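Local coordinates for protein hydrolase (PDB 6IAH) that is a magnesium-dependent phosphatase of the haloacid dehalogenase superfamily with diverse substrate specificity, possibly including phosphoglycolate, at residues I131-F144 / K227-G239. Numbering follows the deposited sequence. Where two conformers were deposited one is given.
Sequences IVRRGLLERASKHF and KDVNEFLENALEG
In the Rossmann-like core domain of this HAD phosphatase, the helices 134-141 and 229-239 pack side by side over the parallel sheet, their axes 10.0 Å apart and 30° from parallel. Asn-230 bridges to the loop leading into helix 134-141. Its ND2 donates to Ile-131 O (2.9 Å) from above the carbonyl plane, while OD1 accepts from Arg-133 N (3.0 Å). An amide suits this buried place because it offers a donor and an acceptor to two backbone groups, and these two bonds fix its rotation. Leu-136 enters as a knob among Asn-230, Leu-233, Glu-234 and Leu-237: CD1 lies against Asn-230 CB (3.6 Å), CD2 against Glu-234 CG (3.9 Å). Beneath it, Leu-233 CD1 meets Leu-137 CD2, and Val-132 CB packs on Val-229 CG1 (3.8 Å); Val-229 and Leu-137 also touch Phe-5 of the central strand 2-5. Small Ala-140 lets Leu-237 CD2 come to 3.9 Å from its CA, and the edge of the Phe-144 ring meets the same methyl. Along the outer side, Arg-133 bends at chi3 (-51°) and its NH2 forms a salt bridge to Glu-234 OE2 (3.1 Å), in the guanidinium plane but above that of the carboxylate. One water links Arg-133 NH1 to Glu-234 OE1, and two others join Arg-139 to Glu-234 and Glu-238, while Leu-237 CD1 covers a face of the Arg-139 guanidinium. Apolar branches thus fill the sheet-facing side, and charged groups, partly water-linked, line the outer one; the paired amide bonds tie the start of one helix to the other.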
ATOM      1  N   ILE A 131      13.553  -1.075  -4.361  1.00 27.41           N
ATOM      2  CA  ILE A 131      14.482  -1.719  -3.405  1.00 27.36           C
ATOM      3  C   ILE A 131      15.136  -2.913  -4.096  1.00 27.84           C
ATOM      4  O   ILE A 131      16.325  -3.060  -4.100  1.00 28.22           O
ATOM      5  CB  ILE A 131      13.790  -2.154  -2.090  1.00 27.45           C
ATOM      6  CG1 ILE A 131      13.100  -0.956  -1.424  1.00 29.75           C
ATOM      7  CG2 ILE A 131      14.795  -2.833  -1.171  1.00 28.27           C
ATOM      8  CD1 ILE A 131      12.061  -1.328  -0.370  1.00 28.99           C
ATOM      9  N   VAL A 132      14.341  -3.740  -4.753  1.00 24.32           N
ATOM     10  CA  VAL A 132      14.896  -4.933  -5.384  1.00 24.68           C
ATOM     11  C   VAL A 132      15.778  -4.551  -6.604  1.00 29.12           C
ATOM     12  O   VAL A 132      15.554  -3.508  -7.226  1.00 29.81           O
ATOM     13  CB  VAL A 132      13.761  -5.919  -5.718  1.00 23.93           C
ATOM     14  CG1 VAL A 132      12.896  -5.394  -6.854  1.00 28.63           C
ATOM     15  CG2 VAL A 132      14.324  -7.287  -6.011  1.00 25.01           C
ATOM     16  N   ARG A 133      16.820  -5.352  -6.877  1.00 29.13           N
ATOM     17  CA  ARG A 133      17.662  -5.202  -8.048  1.00 29.53           C
ATOM     18  C   ARG A 133      17.071  -6.163  -9.032  1.00 29.56           C
ATOM     19  O   ARG A 133      16.931  -7.337  -8.712  1.00 28.20           O
ATOM     20  CB  ARG A 133      19.113  -5.561  -7.754  1.00 34.72           C
ATOM     21  CG  ARG A 133      19.680  -4.598  -6.711  1.00 38.32           C
ATOM     22  CD  ARG A 133      21.200  -4.633  -6.705  1.00 45.41           C
ATOM     23  NE  ARG A 133      21.749  -5.991  -6.599  1.00 45.55           N
ATOM     24  CZ  ARG A 133      22.123  -6.611  -5.475  1.00 47.86           C
ATOM     25  NH1 ARG A 133      22.019  -6.054  -4.262  1.00 45.65           N
ATOM     26  NH2 ARG A 133      22.615  -7.849  -5.586  1.00 50.84           N
ATOM     27  N   ARG A 134      16.747  -5.660 -10.225  0.50 30.41           N
ATOM     28  CA  ARG A 134      16.118  -6.466 -11.281  0.50 32.77           C
ATOM     29  C   ARG A 134      16.976  -7.692 -11.671  0.50 29.94           C
ATOM     30  O   ARG A 134      16.451  -8.752 -12.065  0.50 29.78           O
ATOM     31  CB  ARG A 134      15.785  -5.579 -12.518  0.50 34.49           C
ATOM     32  CG  ARG A 134      16.774  -4.453 -12.829  0.50 38.44           C
ATOM     33  CD  ARG A 134      16.332  -3.498 -13.970  0.50 39.37           C
ATOM     34  NE  ARG A 134      17.502  -3.029 -14.714  0.50 40.14           N
ATOM     35  CZ  ARG A 134      18.090  -1.837 -14.584  0.50 41.05           C
ATOM     36  NH1 ARG A 134      17.608  -0.894 -13.771  0.50 37.65           N
ATOM     37  NH2 ARG A 134      19.177  -1.584 -15.295  0.50 38.14           N
ATOM     38  N   GLY A 135      18.292  -7.543 -11.571  1.00 29.33           N
ATOM     39  CA  GLY A 135      19.244  -8.642 -11.901  1.00 27.06           C
ATOM     40  C   GLY A 135      19.018  -9.847 -11.020  1.00 26.51           C
ATOM     41  O   GLY A 135      19.042 -10.999 -11.497  1.00 28.50           O
ATOM     42  N   LEU A 136      18.693  -9.610  -9.748  1.00 29.82           N
ATOM     43  CA  LEU A 136      18.312 -10.727  -8.867  1.00 28.36           C
ATOM     44  C   LEU A 136      17.012 -11.421  -9.242  1.00 27.40           C
ATOM     45  O   LEU A 136      16.929 -12.659  -9.117  1.00 23.83           O
ATOM     46  CB  LEU A 136      18.318 -10.345  -7.402  1.00 29.26           C
ATOM     47  CG  LEU A 136      19.693  -9.930  -6.885  1.00 32.74           C
ATOM     48  CD1 LEU A 136      19.635  -9.323  -5.490  1.00 30.55           C
ATOM     49  CD2 LEU A 136      20.677 -11.119  -6.910  1.00 35.70           C
ATOM     50  N   LEU A 137      16.007 -10.670  -9.682  1.00 25.72           N
ATOM     51  CA  LEU A 137      14.731 -11.281 -10.049  1.00 24.87           C
ATOM     52  C   LEU A 137      14.942 -12.125 -11.294  1.00 25.96           C
ATOM     53  O   LEU A 137      14.345 -13.187 -11.464  1.00 26.35           O
ATOM     54  CB  LEU A 137      13.635 -10.215 -10.265  1.00 25.02           C
ATOM     55  CG  LEU A 137      13.204  -9.446  -9.021  1.00 26.00           C
ATOM     56  CD1 LEU A 137      12.424  -8.210  -9.364  1.00 28.27           C
ATOM     57  CD2 LEU A 137      12.437 -10.321  -8.043  1.00 26.08           C
ATOM     58  N   GLU A 138      15.740 -11.588 -12.207  1.00 27.13           N
ATOM     59  CA  GLU A 138      16.106 -12.284 -13.415  1.00 29.23           C
ATOM     60  C   GLU A 138      16.851 -13.542 -13.057  1.00 28.53           C
ATOM     61  O   GLU A 138      16.481 -14.645 -13.486  1.00 26.25           O
ATOM     62  CB  GLU A 138      16.936 -11.398 -14.336  1.00 31.55           C
ATOM     63  CG  GLU A 138      16.156 -10.238 -14.977  1.00 38.58           C
ATOM     64  CD  GLU A 138      17.056  -9.042 -15.431  1.00 49.15           C
ATOM     65  OE1 GLU A 138      18.320  -9.165 -15.529  1.00 49.76           O
ATOM     66  OE2 GLU A 138      16.498  -7.938 -15.680  1.00 49.64           O
ATOM     67  N   ARG A 139      17.847 -13.393 -12.212  1.00 25.16           N
ATOM     68  CA  ARG A 139      18.579 -14.601 -11.817  1.00 29.71           C
ATOM     69  C   ARG A 139      17.684 -15.630 -11.150  1.00 29.96           C
ATOM     70  O   ARG A 139      17.731 -16.819 -11.514  1.00 32.24           O
ATOM     71  CB  ARG A 139      19.756 -14.248 -10.918  1.00 26.34           C
ATOM     72  CG  ARG A 139      20.867 -13.644 -11.703  1.00 25.43           C
ATOM     73  CD  ARG A 139      21.812 -12.982 -10.763  1.00 29.43           C
ATOM     74  NE  ARG A 139      22.369 -13.937  -9.801  1.00 26.52           N
ATOM     75  CZ  ARG A 139      23.153 -13.625  -8.785  1.00 29.76           C
ATOM     76  NH1 ARG A 139      23.488 -12.373  -8.563  1.00 29.74           N
ATOM     77  NH2 ARG A 139      23.597 -14.589  -7.948  1.00 31.22           N
ATOM     78  N   ALA A 140      16.820 -15.175 -10.220  1.00 28.05           N
ATOM     79  CA  ALA A 140      15.966 -16.100  -9.473  1.00 24.07           C
ATOM     80  C   ALA A 140      14.932 -16.792 -10.309  1.00 25.89           C
ATOM     81  O   ALA A 140      14.626 -17.940 -10.027  1.00 25.22           O
ATOM     82  CB  ALA A 140      15.313 -15.423  -8.337  1.00 23.50           C
ATOM     83  N   SER A 141      14.426 -16.103 -11.351  1.00 26.38           N
ATOM     84  CA  SER A 141      13.346 -16.629 -12.227  1.00 27.74           C
ATOM     85  C   SER A 141      13.784 -17.839 -12.983  1.00 28.73           C
ATOM     86  O   SER A 141      12.924 -18.655 -13.424  1.00 27.18           O
ATOM     87  CB  SER A 141      12.835 -15.518 -13.213  1.00 30.48           C
ATOM     88  OG  SER A 141      13.853 -15.235 -14.186  1.00 38.12           O
ATOM     89  N   LYS A 142      15.096 -18.032 -13.109  1.00 30.13           N
ATOM     90  CA  LYS A 142      15.594 -19.259 -13.749  1.00 31.72           C
ATOM     91  C   LYS A 142      15.497 -20.533 -12.893  1.00 33.16           C
ATOM     92  O   LYS A 142      15.618 -21.632 -13.409  1.00 28.65           O
ATOM     93  CB  LYS A 142      17.023 -19.049 -14.237  1.00 34.38           C
ATOM     94  CG  LYS A 142      17.170 -18.061 -15.379  1.00 36.03           C
ATOM     95  CD  LYS A 142      18.627 -17.662 -15.510  1.00 42.16           C
ATOM     96  CE  LYS A 142      19.051 -17.378 -16.938  1.00 45.55           C
ATOM     97  NZ  LYS A 142      20.419 -16.783 -16.915  1.00 49.51           N
ATOM     98  N   HIS A 143      15.319 -20.390 -11.583  1.00 31.21           N
ATOM     99  CA  HIS A 143      15.312 -21.535 -10.646  1.00 31.24           C
ATOM    100  C   HIS A 143      14.199 -21.616  -9.665  1.00 30.16           C
ATOM    101  O   HIS A 143      14.082 -22.643  -8.962  1.00 30.41           O
ATOM    102  CB  HIS A 143      16.640 -21.532  -9.886  1.00 31.48           C
ATOM    103  CG  HIS A 143      17.795 -21.551 -10.822  1.00 35.28           C
ATOM    104  ND1 HIS A 143      18.134 -22.689 -11.536  1.00 31.96           N
ATOM    105  CD2 HIS A 143      18.586 -20.554 -11.290  1.00 31.70           C
ATOM    106  CE1 HIS A 143      19.118 -22.399 -12.367  1.00 33.63           C
ATOM    107  NE2 HIS A 143      19.427 -21.121 -12.221  1.00 33.36           N
ATOM    108  N   PHE A 144      13.385 -20.569  -9.589  1.00 29.00           N
ATOM    109  CA  PHE A 144      12.224 -20.488  -8.670  1.00 28.34           C
ATOM    110  C   PHE A 144      11.063 -19.912  -9.448  1.00 28.16           C
ATOM    111  O   PHE A 144      11.301 -19.100 -10.383  1.00 28.85           O
ATOM    112  CB  PHE A 144      12.533 -19.507  -7.552  1.00 28.14           C
ATOM    113  CG  PHE A 144      13.718 -19.893  -6.704  1.00 29.12           C
ATOM    114  CD1 PHE A 144      13.557 -20.786  -5.640  1.00 31.13           C
ATOM    115  CD2 PHE A 144      14.964 -19.347  -6.948  1.00 31.51           C
ATOM    116  CE1 PHE A 144      14.648 -21.147  -4.841  1.00 32.93           C
ATOM    117  CE2 PHE A 144      16.079 -19.712  -6.178  1.00 31.81           C
ATOM    118  CZ  PHE A 144      15.912 -20.626  -5.135  1.00 34.30           C
ATOM    119  N   LYS A 227      18.078  -8.517   5.952  1.00 35.84           N
ATOM    120  CA  LYS A 227      18.230  -7.056   5.754  1.00 37.80           C
ATOM    121  C   LYS A 227      17.213  -6.523   4.772  1.00 35.37           C
ATOM    122  O   LYS A 227      16.480  -5.594   5.059  1.00 32.44           O
ATOM    123  CB  LYS A 227      19.611  -6.714   5.223  1.00 44.54           C
ATOM    124  CG  LYS A 227      19.884  -5.206   5.197  1.00 52.11           C
ATOM    125  CD  LYS A 227      21.230  -4.954   4.550  1.00 53.38           C
ATOM    126  CE  LYS A 227      21.548  -3.463   4.580  1.00 60.60           C
ATOM    127  NZ  LYS A 227      22.692  -3.141   3.682  1.00 58.49           N
ATOM    128  N   ASP A 228      17.147  -7.142   3.598  1.00 32.41           N
ATOM    129  CA  ASP A 228      16.206  -6.702   2.590  1.00 28.70           C
ATOM    130  C   ASP A 228      16.013  -7.851   1.640  1.00 28.75           C
ATOM    131  O   ASP A 228      16.624  -8.920   1.796  1.00 30.10           O
ATOM    132  CB  ASP A 228      16.730  -5.465   1.869  1.00 31.33           C
ATOM    133  CG  ASP A 228      18.123  -5.671   1.252  1.00 33.91           C
ATOM    134  OD1 ASP A 228      18.430  -6.732   0.664  1.00 34.30           O
ATOM    135  OD2 ASP A 228      18.933  -4.728   1.351  1.00 40.63           O
ATOM    136  N   VAL A 229      15.161  -7.621   0.653  1.00 27.80           N
ATOM    137  CA  VAL A 229      14.803  -8.677  -0.326  1.00 25.36           C
ATOM    138  C   VAL A 229      16.021  -9.128  -1.148  1.00 24.10           C
ATOM    139  O   VAL A 229      16.082 -10.249  -1.663  1.00 25.83           O
ATOM    140  CB  VAL A 229      13.655  -8.195  -1.223  1.00 24.06           C
ATOM    141  CG1 VAL A 229      14.093  -7.068  -2.138  1.00 24.60           C
ATOM    142  CG2 VAL A 229      13.053  -9.379  -2.014  1.00 24.86           C
ATOM    143  N   ASN A 230      17.001  -8.254  -1.307  1.00 24.99           N
ATOM    144  CA  ASN A 230      18.144  -8.615  -2.172  1.00 24.49           C
ATOM    145  C   ASN A 230      19.030  -9.584  -1.462  1.00 26.19           C
ATOM    146  O   ASN A 230      19.511 -10.526  -2.076  1.00 27.09           O
ATOM    147  CB  ASN A 230      18.952  -7.348  -2.567  1.00 26.08           C
ATOM    148  CG  ASN A 230      18.154  -6.435  -3.465  1.00 28.15           C
ATOM    149  OD1 ASN A 230      17.468  -6.903  -4.396  1.00 25.28           O
ATOM    150  ND2 ASN A 230      18.203  -5.136  -3.189  1.00 29.24           N
ATOM    151  N   GLU A 231      19.254  -9.366  -0.165  1.00 26.33           N
ATOM    152  CA  GLU A 231      20.035 -10.328   0.619  1.00 29.24           C
ATOM    153  C   GLU A 231      19.283 -11.649   0.661  1.00 28.23           C
ATOM    154  O   GLU A 231      19.869 -12.726   0.517  1.00 25.60           O
ATOM    155  CB  GLU A 231      20.271  -9.813   2.026  1.00 31.96           C
ATOM    156  CG  GLU A 231      21.040 -10.765   2.923  1.00 37.47           C
ATOM    157  CD  GLU A 231      21.344 -10.082   4.240  1.00 42.99           C
ATOM    158  OE1 GLU A 231      22.198  -9.185   4.202  1.00 44.01           O
ATOM    159  OE2 GLU A 231      20.642 -10.324   5.253  1.00 43.78           O
ATOM    160  N   PHE A 232      17.982 -11.556   0.848  1.00 27.10           N
ATOM    161  CA  PHE A 232      17.178 -12.759   0.758  1.00 25.75           C
ATOM    162  C   PHE A 232      17.375 -13.513  -0.553  1.00 25.94           C
ATOM    163  O   PHE A 232      17.589 -14.760  -0.582  1.00 27.00           O
ATOM    164  CB  PHE A 232      15.698 -12.476   0.988  1.00 25.78           C
ATOM    165  CG  PHE A 232      14.898 -13.741   0.872  1.00 26.78           C
ATOM    166  CD1 PHE A 232      14.919 -14.645   1.918  1.00 27.47           C
ATOM    167  CD2 PHE A 232      14.357 -14.117  -0.339  1.00 31.51           C
ATOM    168  CE1 PHE A 232      14.284 -15.838   1.828  1.00 29.05           C
ATOM    169  CE2 PHE A 232      13.731 -15.363  -0.446  1.00 28.00           C
ATOM    170  CZ  PHE A 232      13.709 -16.183   0.637  1.00 29.17           C
ATOM    171  N   LEU A 233      17.286 -12.795  -1.667  1.00 25.37           N
ATOM    172  CA  LEU A 233      17.393 -13.475  -2.978  1.00 24.85           C
ATOM    173  C   LEU A 233      18.777 -14.039  -3.239  1.00 25.57           C
ATOM    174  O   LEU A 233      18.901 -15.113  -3.774  1.00 23.15           O
ATOM    175  CB  LEU A 233      16.993 -12.578  -4.138  1.00 26.76           C
ATOM    176  CG  LEU A 233      15.479 -12.368  -4.245  1.00 26.53           C
ATOM    177  CD1 LEU A 233      15.206 -11.270  -5.245  1.00 27.91           C
ATOM    178  CD2 LEU A 233      14.672 -13.621  -4.614  1.00 25.33           C
ATOM    179  N   GLU A 234      19.810 -13.331  -2.804  1.00 25.26           N
ATOM    180  CA  GLU A 234      21.154 -13.836  -2.901  1.00 30.00           C
ATOM    181  C   GLU A 234      21.380 -15.093  -2.068  1.00 28.23           C
ATOM    182  O   GLU A 234      21.963 -16.035  -2.563  1.00 30.08           O
ATOM    183  CB  GLU A 234      22.123 -12.772  -2.414  1.00 28.53           C
ATOM    184  CG  GLU A 234      22.319 -11.716  -3.421  1.00 37.34           C
ATOM    185  CD  GLU A 234      23.200 -10.603  -2.889  1.00 42.49           C
ATOM    186  OE1 GLU A 234      23.223 -10.388  -1.654  1.00 45.60           O
ATOM    187  OE2 GLU A 234      23.866  -9.979  -3.744  1.00 52.70           O
ATOM    188  N   ASN A 235      20.883 -15.113  -0.825  1.00 28.74           N
ATOM    189  CA  ASN A 235      20.975 -16.331  -0.006  1.00 26.85           C
ATOM    190  C   ASN A 235      20.241 -17.470  -0.670  1.00 29.05           C
ATOM    191  O   ASN A 235      20.752 -18.564  -0.736  1.00 27.51           O
ATOM    192  CB  ASN A 235      20.385 -16.116   1.371  1.00 30.46           C
ATOM    193  CG  ASN A 235      21.188 -15.143   2.199  1.00 30.47           C
ATOM    194  OD1 ASN A 235      22.307 -14.813   1.864  1.00 33.42           O
ATOM    195  ND2 ASN A 235      20.604 -14.675   3.274  1.00 34.33           N
ATOM    196  N   ALA A 236      19.080 -17.195  -1.242  1.00 28.84           N
ATOM    197  CA  ALA A 236      18.289 -18.276  -1.887  1.00 24.53           C
ATOM    198  C   ALA A 236      19.010 -18.875  -3.096  1.00 28.70           C
ATOM    199  O   ALA A 236      19.007 -20.092  -3.324  1.00 28.10           O
ATOM    200  CB  ALA A 236      16.931 -17.765  -2.306  1.00 26.99           C
ATOM    201  N   LEU A 237      19.638 -17.999  -3.875  1.00 26.37           N
ATOM    202  CA  LEU A 237      20.334 -18.417  -5.069  1.00 29.24           C
ATOM    203  C   LEU A 237      21.630 -19.173  -4.724  1.00 27.81           C
ATOM    204  O   LEU A 237      22.014 -20.114  -5.420  1.00 26.42           O
ATOM    205  CB  LEU A 237      20.685 -17.175  -5.936  1.00 28.56           C
ATOM    206  CG  LEU A 237      19.489 -16.622  -6.703  1.00 31.82           C
ATOM    207  CD1 LEU A 237      19.723 -15.182  -7.091  1.00 32.00           C
ATOM    208  CD2 LEU A 237      19.185 -17.510  -7.897  1.00 32.05           C
ATOM    209  N   GLU A 238      22.338 -18.652  -3.738  1.00 26.64           N
ATOM    210  CA  GLU A 238      23.609 -19.204  -3.332  1.00 30.16           C
ATOM    211  C   GLU A 238      23.511 -20.458  -2.497  1.00 32.45           C
ATOM    212  O   GLU A 238      24.489 -21.204  -2.426  1.00 29.90           O
ATOM    213  CB  GLU A 238      24.408 -18.132  -2.578  1.00 28.32           C
ATOM    214  CG  GLU A 238      24.770 -17.010  -3.568  1.00 30.08           C
ATOM    215  CD  GLU A 238      25.553 -15.881  -2.924  1.00 34.81           C
ATOM    216  OE1 GLU A 238      25.710 -15.880  -1.709  1.00 41.19           O
ATOM    217  OE2 GLU A 238      26.038 -15.014  -3.666  1.00 40.60           O
ATOM    218  N   GLY A 239      22.371 -20.713  -1.864  1.00 35.17           N
ATOM    219  CA  GLY A 239      22.268 -21.889  -1.008  1.00 42.31           C
ATOM    220  C   GLY A 239      20.974 -22.642  -0.854  1.00 45.55           C
ATOM    221  O   GLY A 239      20.944 -23.540  -0.012  1.00 51.52           O
TER
HETATM  222  O   HOH W   1      22.534  -7.449  -1.525  1.00 48.12           O
HETATM  223  O   HOH W   2      25.056 -11.496  -6.235  1.00 37.17           O
HETATM  224  O   HOH W   3      25.646 -14.196  -6.235  1.00 40.40           O